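Local coordinates for protein GDP-perosamine synthase (Caulobacter crescentus, PDB 3BN1) that makes GDP-perosamine, a sugar donor for bacterial O-antigen, by pyridoxal phosphate-dependent transfer of an amino group from glutamate to a GDP-linked 4-keto-6-deoxy sugar, at residues W32-A46 and R233-L246. Residues are numbered along the deposited sequence; the frame is centred on the assembly and turned at random.
Sequences WISSVGRFIVEFEKA and RMTNIQAAIGLAQL. With ACT (acetate ion), chain E.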
ATOM      1  N   TRP A  32     -19.096  -0.756   4.691  1.00  9.32           N
ATOM      2  CA  TRP A  32     -17.781  -0.516   5.333  1.00  6.94           C
ATOM      3  C   TRP A  32     -16.659  -1.271   4.533  1.00 12.29           C
ATOM      4  O   TRP A  32     -16.306  -2.397   4.871  1.00  9.91           O
ATOM      5  CB  TRP A  32     -17.747  -1.050   6.765  1.00 16.02           C
ATOM      6  CG  TRP A  32     -18.571  -0.212   7.558  1.00 51.18           C
ATOM      7  CD1 TRP A  32     -19.836  -0.463   7.955  1.00 99.89           C
ATOM      8  CD2 TRP A  32     -18.284   1.132   7.907  1.00 39.47           C
ATOM      9  NE1 TRP A  32     -20.329   0.622   8.614  1.00 41.83           N
ATOM     10  CE2 TRP A  32     -19.394   1.620   8.591  1.00 27.27           C
ATOM     11  CE3 TRP A  32     -17.162   1.950   7.761  1.00 99.89           C
ATOM     12  CZ2 TRP A  32     -19.419   2.892   9.158  1.00 99.89           C
ATOM     13  CZ3 TRP A  32     -17.195   3.221   8.296  1.00 99.89           C
ATOM     14  CH2 TRP A  32     -18.315   3.680   8.992  1.00 99.89           C
ATOM     15  N   ILE A  33     -16.206  -0.744   3.401  1.00 16.15           N
ATOM     16  CA  ILE A  33     -15.225  -1.472   2.551  1.00  7.27           C
ATOM     17  C   ILE A  33     -13.838  -0.761   2.461  1.00 20.71           C
ATOM     18  O   ILE A  33     -12.876  -1.200   1.803  1.00  9.32           O
ATOM     19  CB  ILE A  33     -15.854  -1.679   1.143  1.00  6.62           C
ATOM     20  CG1 ILE A  33     -15.960  -0.323   0.398  1.00 10.95           C
ATOM     21  CG2 ILE A  33     -17.206  -2.432   1.229  1.00 12.63           C
ATOM     22  CD1 ILE A  33     -16.007  -0.435  -1.186  1.00  7.85           C
ATOM     23  N   SER A  34     -13.733   0.345   3.180  1.00 14.28           N
ATOM     24  CA  SER A  34     -12.500   1.147   3.209  1.00 14.03           C
ATOM     25  C   SER A  34     -11.677   0.822   4.465  1.00 17.60           C
ATOM     26  O   SER A  34     -11.910  -0.185   5.143  1.00 10.99           O
ATOM     27  CB  SER A  34     -12.839   2.647   3.077  1.00 11.25           C
ATOM     28  OG  SER A  34     -11.705   3.453   2.787  1.00 11.19           O
ATOM     29  N   SER A  35     -10.732   1.700   4.761  1.00 10.60           N
ATOM     30  CA  SER A  35      -9.827   1.523   5.863  1.00 13.31           C
ATOM     31  C   SER A  35     -10.331   1.946   7.211  1.00 25.34           C
ATOM     32  O   SER A  35      -9.529   2.341   8.055  1.00 22.11           O
ATOM     33  CB  SER A  35      -8.452   2.123   5.595  1.00  6.19           C
ATOM     34  OG  SER A  35      -8.641   3.453   5.160  1.00 13.49           O
ATOM     35  N   VAL A  36     -11.634   1.803   7.437  1.00 19.74           N
ATOM     36  CA  VAL A  36     -12.189   2.030   8.764  1.00 49.53           C
ATOM     37  C   VAL A  36     -13.240   0.950   8.896  1.00 35.31           C
ATOM     38  O   VAL A  36     -13.837   0.545   7.884  1.00 18.44           O
ATOM     39  CB  VAL A  36     -12.781   3.455   9.058  1.00 14.09           C
ATOM     40  CG1 VAL A  36     -11.870   4.559   8.585  1.00 27.48           C
ATOM     41  CG2 VAL A  36     -14.194   3.625   8.522  1.00 23.53           C
ATOM     42  N   GLY A  37     -13.378   0.429  10.116  1.00 25.09           N
ATOM     43  CA  GLY A  37     -14.401  -0.573  10.442  1.00 12.14           C
ATOM     44  C   GLY A  37     -14.071  -1.659  11.503  1.00 24.89           C
ATOM     45  O   GLY A  37     -12.925  -1.839  11.910  1.00 27.28           O
ATOM     46  N   ARG A  38     -15.097  -2.405  11.912  1.00  7.43           N
ATOM     47  CA  ARG A  38     -15.009  -3.462  12.930  1.00 20.37           C
ATOM     48  C   ARG A  38     -13.904  -4.498  12.703  1.00  9.98           C
ATOM     49  O   ARG A  38     -13.128  -4.853  13.605  1.00 19.28           O
ATOM     50  CB  ARG A  38     -16.367  -4.205  13.111  1.00 19.84           C
ATOM     51  CG  ARG A  38     -16.411  -5.688  12.564  1.00 99.89           C
ATOM     52  CD  ARG A  38     -17.678  -6.605  12.799  1.00 35.74           C
ATOM     53  NE  ARG A  38     -17.249  -8.003  13.016  1.00 99.89           N
ATOM     54  CZ  ARG A  38     -17.996  -9.106  12.892  1.00 99.89           C
ATOM     55  NH1 ARG A  38     -19.273  -9.012  12.560  1.00 36.31           N
ATOM     56  NH2 ARG A  38     -17.482 -10.326  13.100  1.00 31.54           N
ATOM     57  N   PHE A  39     -13.888  -5.064  11.513  1.00 11.35           N
ATOM     58  CA  PHE A  39     -12.914  -6.123  11.259  1.00 19.03           C
ATOM     59  C   PHE A  39     -11.475  -5.693  11.530  1.00 19.67           C
ATOM     60  O   PHE A  39     -10.673  -6.463  12.086  1.00 14.69           O
ATOM     61  CB  PHE A  39     -13.132  -6.650   9.852  1.00 11.74           C
ATOM     62  CG  PHE A  39     -14.457  -7.354   9.684  1.00 17.92           C
ATOM     63  CD1 PHE A  39     -14.762  -8.506  10.422  1.00  9.08           C
ATOM     64  CD2 PHE A  39     -15.390  -6.911   8.776  1.00 23.17           C
ATOM     65  CE1 PHE A  39     -15.946  -9.192  10.229  1.00 30.64           C
ATOM     66  CE2 PHE A  39     -16.574  -7.589   8.591  1.00 79.30           C
ATOM     67  CZ  PHE A  39     -16.859  -8.720   9.328  1.00 31.13           C
ATOM     68  N   ILE A  40     -11.133  -4.470  11.122  1.00 25.72           N
ATOM     69  CA  ILE A  40      -9.770  -3.975  11.363  1.00 13.54           C
ATOM     70  C   ILE A  40      -9.380  -4.074  12.864  1.00 28.55           C
ATOM     71  O   ILE A  40      -8.342  -4.658  13.286  1.00 12.88           O
ATOM     72  CB  ILE A  40      -9.548  -2.550  10.734  1.00  4.16           C
ATOM     73  CG1 ILE A  40     -10.105  -2.495   9.315  1.00 15.30           C
ATOM     74  CG2 ILE A  40      -8.069  -2.218  10.730  1.00  8.06           C
ATOM     75  CD1 ILE A  40      -9.823  -1.187   8.574  1.00 22.96           C
ATOM     76  N   VAL A  41     -10.223  -3.491  13.698  1.00 15.13           N
ATOM     77  CA  VAL A  41      -9.930  -3.510  15.111  1.00 19.03           C
ATOM     78  C   VAL A  41      -9.984  -4.974  15.650  1.00  8.96           C
ATOM     79  O   VAL A  41      -9.178  -5.370  16.507  1.00 13.72           O
ATOM     80  CB  VAL A  41     -10.941  -2.563  15.801  1.00 25.79           C
ATOM     81  CG1 VAL A  41     -12.327  -3.197  15.796  1.00 38.94           C
ATOM     82  CG2 VAL A  41     -10.465  -2.128  17.176  1.00 26.84           C
ATOM     83  N   GLU A  42     -10.968  -5.750  15.182  1.00 17.24           N
ATOM     84  CA  GLU A  42     -11.086  -7.134  15.651  1.00  9.84           C
ATOM     85  C   GLU A  42      -9.894  -7.975  15.251  1.00 23.22           C
ATOM     86  O   GLU A  42      -9.330  -8.713  16.055  1.00 17.25           O
ATOM     87  CB  GLU A  42     -12.357  -7.817  15.177  1.00 26.91           C
ATOM     88  CG  GLU A  42     -13.595  -7.218  15.791  1.00 18.54           C
ATOM     89  CD  GLU A  42     -14.846  -8.011  15.456  1.00 53.34           C
ATOM     90  OE1 GLU A  42     -14.910  -8.543  14.329  1.00 99.89           O
ATOM     91  OE2 GLU A  42     -15.750  -8.097  16.316  1.00 99.89           O
ATOM     92  N   PHE A  43      -9.522  -7.842  13.996  1.00  7.55           N
ATOM     93  CA  PHE A  43      -8.368  -8.568  13.497  1.00  7.77           C
ATOM     94  C   PHE A  43      -7.101  -8.136  14.238  1.00  6.20           C
ATOM     95  O   PHE A  43      -6.323  -8.983  14.727  1.00 15.94           O
ATOM     96  CB  PHE A  43      -8.229  -8.268  11.989  1.00  8.61           C
ATOM     97  CG  PHE A  43      -7.170  -9.098  11.307  1.00 13.95           C
ATOM     98  CD1 PHE A  43      -6.846 -10.383  11.788  1.00 13.30           C
ATOM     99  CD2 PHE A  43      -6.462  -8.582  10.205  1.00 16.24           C
ATOM    100  CE1 PHE A  43      -5.865 -11.162  11.138  1.00 10.65           C
ATOM    101  CE2 PHE A  43      -5.443  -9.363   9.570  1.00 20.34           C
ATOM    102  CZ  PHE A  43      -5.149 -10.646  10.035  1.00 13.76           C
ATOM    103  N   GLU A  44      -6.919  -6.834  14.449  1.00 11.49           N
ATOM    104  CA  GLU A  44      -5.726  -6.447  15.172  1.00 13.47           C
ATOM    105  C   GLU A  44      -5.765  -7.030  16.571  1.00 10.77           C
ATOM    106  O   GLU A  44      -4.762  -7.504  17.072  1.00 15.12           O
ATOM    107  CB  GLU A  44      -5.513  -4.910  15.227  1.00  5.18           C
ATOM    108  CG  GLU A  44      -5.223  -4.233  13.825  1.00 16.79           C
ATOM    109  CD  GLU A  44      -5.105  -2.720  13.899  1.00 32.80           C
ATOM    110  OE1 GLU A  44      -5.795  -2.155  14.789  1.00 23.76           O
ATOM    111  OE2 GLU A  44      -4.338  -2.102  13.098  1.00 13.25           O
ATOM    112  N   LYS A  45      -6.936  -6.964  17.190  1.00 24.72           N
ATOM    113  CA  LYS A  45      -7.092  -7.487  18.536  1.00 34.37           C
ATOM    114  C   LYS A  45      -6.725  -8.965  18.624  1.00  9.99           C
ATOM    115  O   LYS A  45      -5.926  -9.388  19.447  1.00 10.85           O
ATOM    116  CB  LYS A  45      -8.549  -7.314  18.952  1.00 84.26           C
ATOM    117  CG  LYS A  45      -8.708  -6.837  20.388  1.00 99.89           C
ATOM    118  CD  LYS A  45      -9.750  -7.660  21.152  1.00 99.89           C
ATOM    119  CE  LYS A  45      -9.168  -8.935  21.784  1.00 99.89           C
ATOM    120  NZ  LYS A  45      -9.379  -9.036  23.264  1.00 99.89           N
ATOM    121  N   ALA A  46      -7.425  -9.764  17.844  1.00  7.02           N
ATOM    122  CA  ALA A  46      -7.187 -11.208  17.835  1.00 12.81           C
ATOM    123  C   ALA A  46      -5.739 -11.525  17.506  1.00 16.79           C
ATOM    124  O   ALA A  46      -5.176 -12.530  17.936  1.00 14.32           O
ATOM    125  CB  ALA A  46      -8.058 -11.827  16.734  1.00 11.06           C
ATOM    126  N   ARG A 233      -2.676   1.814   5.188  1.00  6.53           N
ATOM    127  CA  ARG A 233      -3.762   1.217   5.958  1.00 20.34           C
ATOM    128  C   ARG A 233      -4.339  -0.006   5.297  1.00 14.03           C
ATOM    129  O   ARG A 233      -4.487  -0.038   4.087  1.00  6.24           O
ATOM    130  CB  ARG A 233      -4.927   2.202   6.063  1.00  5.74           C
ATOM    131  CG  ARG A 233      -4.490   3.535   6.601  1.00 11.66           C
ATOM    132  CD  ARG A 233      -5.646   4.548   6.492  1.00 12.69           C
ATOM    133  NE  ARG A 233      -5.870   5.026   5.112  1.00 21.95           N
ATOM    134  CZ  ARG A 233      -5.868   6.310   4.723  1.00 10.01           C
ATOM    135  NH1 ARG A 233      -5.701   7.288   5.618  1.00 19.58           N
ATOM    136  NH2 ARG A 233      -6.124   6.644   3.438  1.00 14.11           N
ATOM    137  N   MET A 234      -4.821  -0.938   6.113  1.00 10.28           N
ATOM    138  CA  MET A 234      -5.502  -2.138   5.619  1.00  8.38           C
ATOM    139  C   MET A 234      -7.004  -1.811   5.422  1.00  8.94           C
ATOM    140  O   MET A 234      -7.570  -1.040   6.218  1.00 16.39           O
ATOM    141  CB  MET A 234      -5.434  -3.262   6.686  1.00  7.86           C
ATOM    142  CG  MET A 234      -5.986  -4.566   6.128  1.00 11.67           C
ATOM    143  SD  MET A 234      -5.865  -5.909   7.281  1.00 14.81           S
ATOM    144  CE  MET A 234      -4.096  -6.446   7.098  1.00 12.14           C
ATOM    145  N   THR A 235      -7.655  -2.383   4.401  1.00  8.21           N
ATOM    146  CA  THR A 235      -9.091  -2.210   4.282  1.00  8.32           C
ATOM    147  C   THR A 235      -9.864  -3.131   5.267  1.00 26.86           C
ATOM    148  O   THR A 235      -9.345  -4.163   5.761  1.00 11.22           O
ATOM    149  CB  THR A 235      -9.630  -2.553   2.889  1.00  3.69           C
ATOM    150  OG1 THR A 235      -9.375  -3.952   2.532  1.00  7.47           O
ATOM    151  CG2 THR A 235      -9.100  -1.551   1.897  1.00 12.06           C
ATOM    152  N   ASN A 236     -11.117  -2.761   5.536  1.00 15.15           N
ATOM    153  CA  ASN A 236     -11.984  -3.547   6.407  1.00  5.18           C
ATOM    154  C   ASN A 236     -12.244  -4.876   5.712  1.00 14.73           C
ATOM    155  O   ASN A 236     -12.451  -5.886   6.385  1.00 10.88           O
ATOM    156  CB  ASN A 236     -13.322  -2.811   6.634  1.00  8.94           C
ATOM    157  CG  ASN A 236     -14.099  -3.302   7.885  1.00 17.67           C
ATOM    158  OD1 ASN A 236     -13.526  -3.586   8.944  1.00 14.31           O
ATOM    159  ND2 ASN A 236     -15.431  -3.328   7.769  1.00 12.05           N
ATOM    160  N   ILE A 237     -12.275  -4.887   4.379  1.00  6.67           N
ATOM    161  CA  ILE A 237     -12.476  -6.136   3.624  1.00 12.46           C
ATOM    162  C   ILE A 237     -11.279  -7.087   3.828  1.00 12.41           C
ATOM    163  O   ILE A 237     -11.477  -8.256   4.154  1.00 15.23           O
ATOM    164  CB  ILE A 237     -12.676  -5.871   2.058  1.00 10.07           C
ATOM    165  CG1 ILE A 237     -14.141  -5.408   1.795  1.00  2.81           C
ATOM    166  CG2 ILE A 237     -12.361  -7.180   1.295  1.00  8.55           C
ATOM    167  CD1 ILE A 237     -14.569  -5.140   0.330  1.00  9.76           C
ATOM    168  N   GLN A 238     -10.049  -6.568   3.714  1.00 12.22           N
ATOM    169  CA  GLN A 238      -8.867  -7.395   3.948  1.00 12.96           C
ATOM    170  C   GLN A 238      -8.868  -7.876   5.406  1.00  9.19           C
ATOM    171  O   GLN A 238      -8.496  -9.002   5.688  1.00 10.33           O
ATOM    172  CB  GLN A 238      -7.560  -6.599   3.712  1.00 18.61           C
ATOM    173  CG  GLN A 238      -7.303  -6.165   2.250  1.00 11.67           C
ATOM    174  CD  GLN A 238      -6.466  -4.885   2.146  1.00 11.89           C
ATOM    175  OE1 GLN A 238      -7.008  -3.831   1.877  1.00 31.79           O
ATOM    176  NE2 GLN A 238      -5.171  -4.985   2.385  1.00 59.42           N
ATOM    177  N   ALA A 239      -9.256  -7.019   6.348  1.00 13.42           N
ATOM    178  CA  ALA A 239      -9.233  -7.445   7.767  1.00 15.35           C
ATOM    179  C   ALA A 239     -10.295  -8.525   8.010  1.00  8.97           C
ATOM    180  O   ALA A 239     -10.147  -9.413   8.874  1.00 16.83           O
ATOM    181  CB  ALA A 239      -9.465  -6.262   8.747  1.00 11.98           C
ATOM    182  N   ALA A 240     -11.397  -8.415   7.277  1.00  8.82           N
ATOM    183  CA  ALA A 240     -12.463  -9.398   7.441  1.00 10.85           C
ATOM    184  C   ALA A 240     -11.918 -10.774   7.033  1.00 17.76           C
ATOM    185  O   ALA A 240     -11.998 -11.741   7.798  1.00 24.59           O
ATOM    186  CB  ALA A 240     -13.738  -8.986   6.682  1.00  5.75           C
ATOM    187  N   ILE A 241     -11.267 -10.848   5.878  1.00 15.62           N
ATOM    188  CA  ILE A 241     -10.683 -12.105   5.437  1.00 15.58           C
ATOM    189  C   ILE A 241      -9.634 -12.546   6.451  1.00  7.60           C
ATOM    190  O   ILE A 241      -9.528 -13.737   6.879  1.00 12.98           O
ATOM    191  CB  ILE A 241     -10.035 -12.009   4.028  1.00 14.11           C
ATOM    192  CG1 ILE A 241     -11.096 -11.613   2.966  1.00  7.52           C
ATOM    193  CG2 ILE A 241      -9.353 -13.415   3.740  1.00  9.22           C
ATOM    194  CD1 ILE A 241     -10.609 -11.323   1.511  1.00 10.53           C
ATOM    195  N   GLY A 242      -8.824 -11.580   6.852  1.00  5.68           N
ATOM    196  CA  GLY A 242      -7.821 -11.934   7.832  1.00  3.54           C
ATOM    197  C   GLY A 242      -8.354 -12.541   9.156  1.00 17.08           C
ATOM    198  O   GLY A 242      -7.727 -13.364   9.843  1.00 11.56           O
ATOM    199  N   LEU A 243      -9.469 -12.022   9.593  1.00  7.82           N
ATOM    200  CA  LEU A 243      -9.983 -12.442  10.862  1.00 14.14           C
ATOM    201  C   LEU A 243     -10.512 -13.846  10.705  1.00 10.47           C
ATOM    202  O   LEU A 243     -10.285 -14.741  11.544  1.00 15.73           O
ATOM    203  CB  LEU A 243     -11.111 -11.457  11.190  1.00 13.85           C
ATOM    204  CG  LEU A 243     -11.700 -11.803  12.563  1.00 11.53           C
ATOM    205  CD1 LEU A 243     -10.651 -11.959  13.678  1.00 17.45           C
ATOM    206  CD2 LEU A 243     -12.891 -10.908  13.003  1.00 19.08           C
ATOM    207  N   ALA A 244     -11.236 -14.052   9.612  1.00 14.05           N
ATOM    208  CA  ALA A 244     -11.767 -15.402   9.350  1.00 12.81           C
ATOM    209  C   ALA A 244     -10.611 -16.414   9.204  1.00 43.35           C
ATOM    210  O   ALA A 244     -10.709 -17.570   9.630  1.00 18.05           O
ATOM    211  CB  ALA A 244     -12.655 -15.388   8.116  1.00 22.87           C
ATOM    212  N   GLN A 245      -9.496 -15.993   8.617  1.00 13.66           N
ATOM    213  CA  GLN A 245      -8.354 -16.916   8.469  1.00 13.14           C
ATOM    214  C   GLN A 245      -7.809 -17.235   9.839  1.00 12.07           C
ATOM    215  O   GLN A 245      -7.465 -18.386  10.110  1.00 18.13           O
ATOM    216  CB  GLN A 245      -7.223 -16.251   7.685  1.00  7.54           C
ATOM    217  CG  GLN A 245      -7.553 -16.143   6.225  1.00 11.34           C
ATOM    218  CD  GLN A 245      -7.168 -17.427   5.472  1.00  9.55           C
ATOM    219  OE1 GLN A 245      -5.986 -17.688   5.205  1.00 11.88           O
ATOM    220  NE2 GLN A 245      -8.176 -18.261   5.187  1.00 11.48           N
ATOM    221  N   LEU A 246      -7.664 -16.189  10.659  1.00  5.06           N
ATOM    222  CA  LEU A 246      -7.080 -16.394  11.979  1.00  3.80           C
ATOM    223  C   LEU A 246      -7.915 -17.287  12.873  1.00 13.14           C
ATOM    224  O   LEU A 246      -7.359 -18.022  13.680  1.00 17.39           O
ATOM    225  CB  LEU A 246      -6.696 -15.093  12.686  1.00  6.85           C
ATOM    226  CG  LEU A 246      -5.988 -14.917  14.046  1.00 16.31           C
ATOM    227  CD1 LEU A 246      -4.617 -15.563  14.231  1.00 11.58           C
ATOM    228  CD2 LEU A 246      -5.923 -13.434  14.478  1.00  8.92           C
TER
HETATM  229  C   ACT E 372      -6.634   9.772   2.880  1.00 33.64           C
HETATM  230  O   ACT E 372      -5.872   9.007   2.218  1.00 11.03           O
HETATM  231  OXT ACT E 372      -6.653   9.739   4.236  1.00 15.54           O
HETATM  232  CH3 ACT E 372      -7.502  10.770   2.165  1.00 14.15           C
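The backbone N of N236 donates to S34 O at 2.7 Å, and its side-chain amide bonds twice more to segment 32-46. ND2 gives a nearly straight bond (166°) to W32 O, 3.2 Å away and lying in the amide plane, while OD1 takes a weak bond from I40 N and lies 3.0 Å from F39 N. With CG anti to the backbone N (chi1 -160°), the amide reaches the start of helix 38-46; asparagine suits this buried place because one short side chain both donates and accepts. G37, the N-cap, packs its CA 3.8 Å from N236 CG, with a backbone shape that glycine adopts readily. Helix 236-246 has its own capping box: T235 OG1 accepts from Q238 N and Q238 OE1 from T235 N.

In this PLP-dependent aminotransferase of the DegT/DnrJ/EryC1 family, segments 38-46 and 236-246 of two helices cross at 39°, axes 7.5 Å apart at closest approach, knobs-into-holes. The small A239, A240 and G242 are consistent with such closeness: A240 CB makes a CH-pi contact over one face of F39, 3.5 Å from the ring centroid, and G242 CA does likewise with F43. M234 SD meets the edge of F43, a Met-aromatic contact. L243 is a knob among F39, E42, F43 and A46, its CD2 at the F39 ring edge and CD1 against A46 CB. Beside the dimer interface, R233 NH1 and NH2 each donate to one oxygen of an acetate, probably from the crystallisation liquor; its NE forms a salt bridge with E194 of the second subunit, to which S35 OG is also hydrogen-bonded.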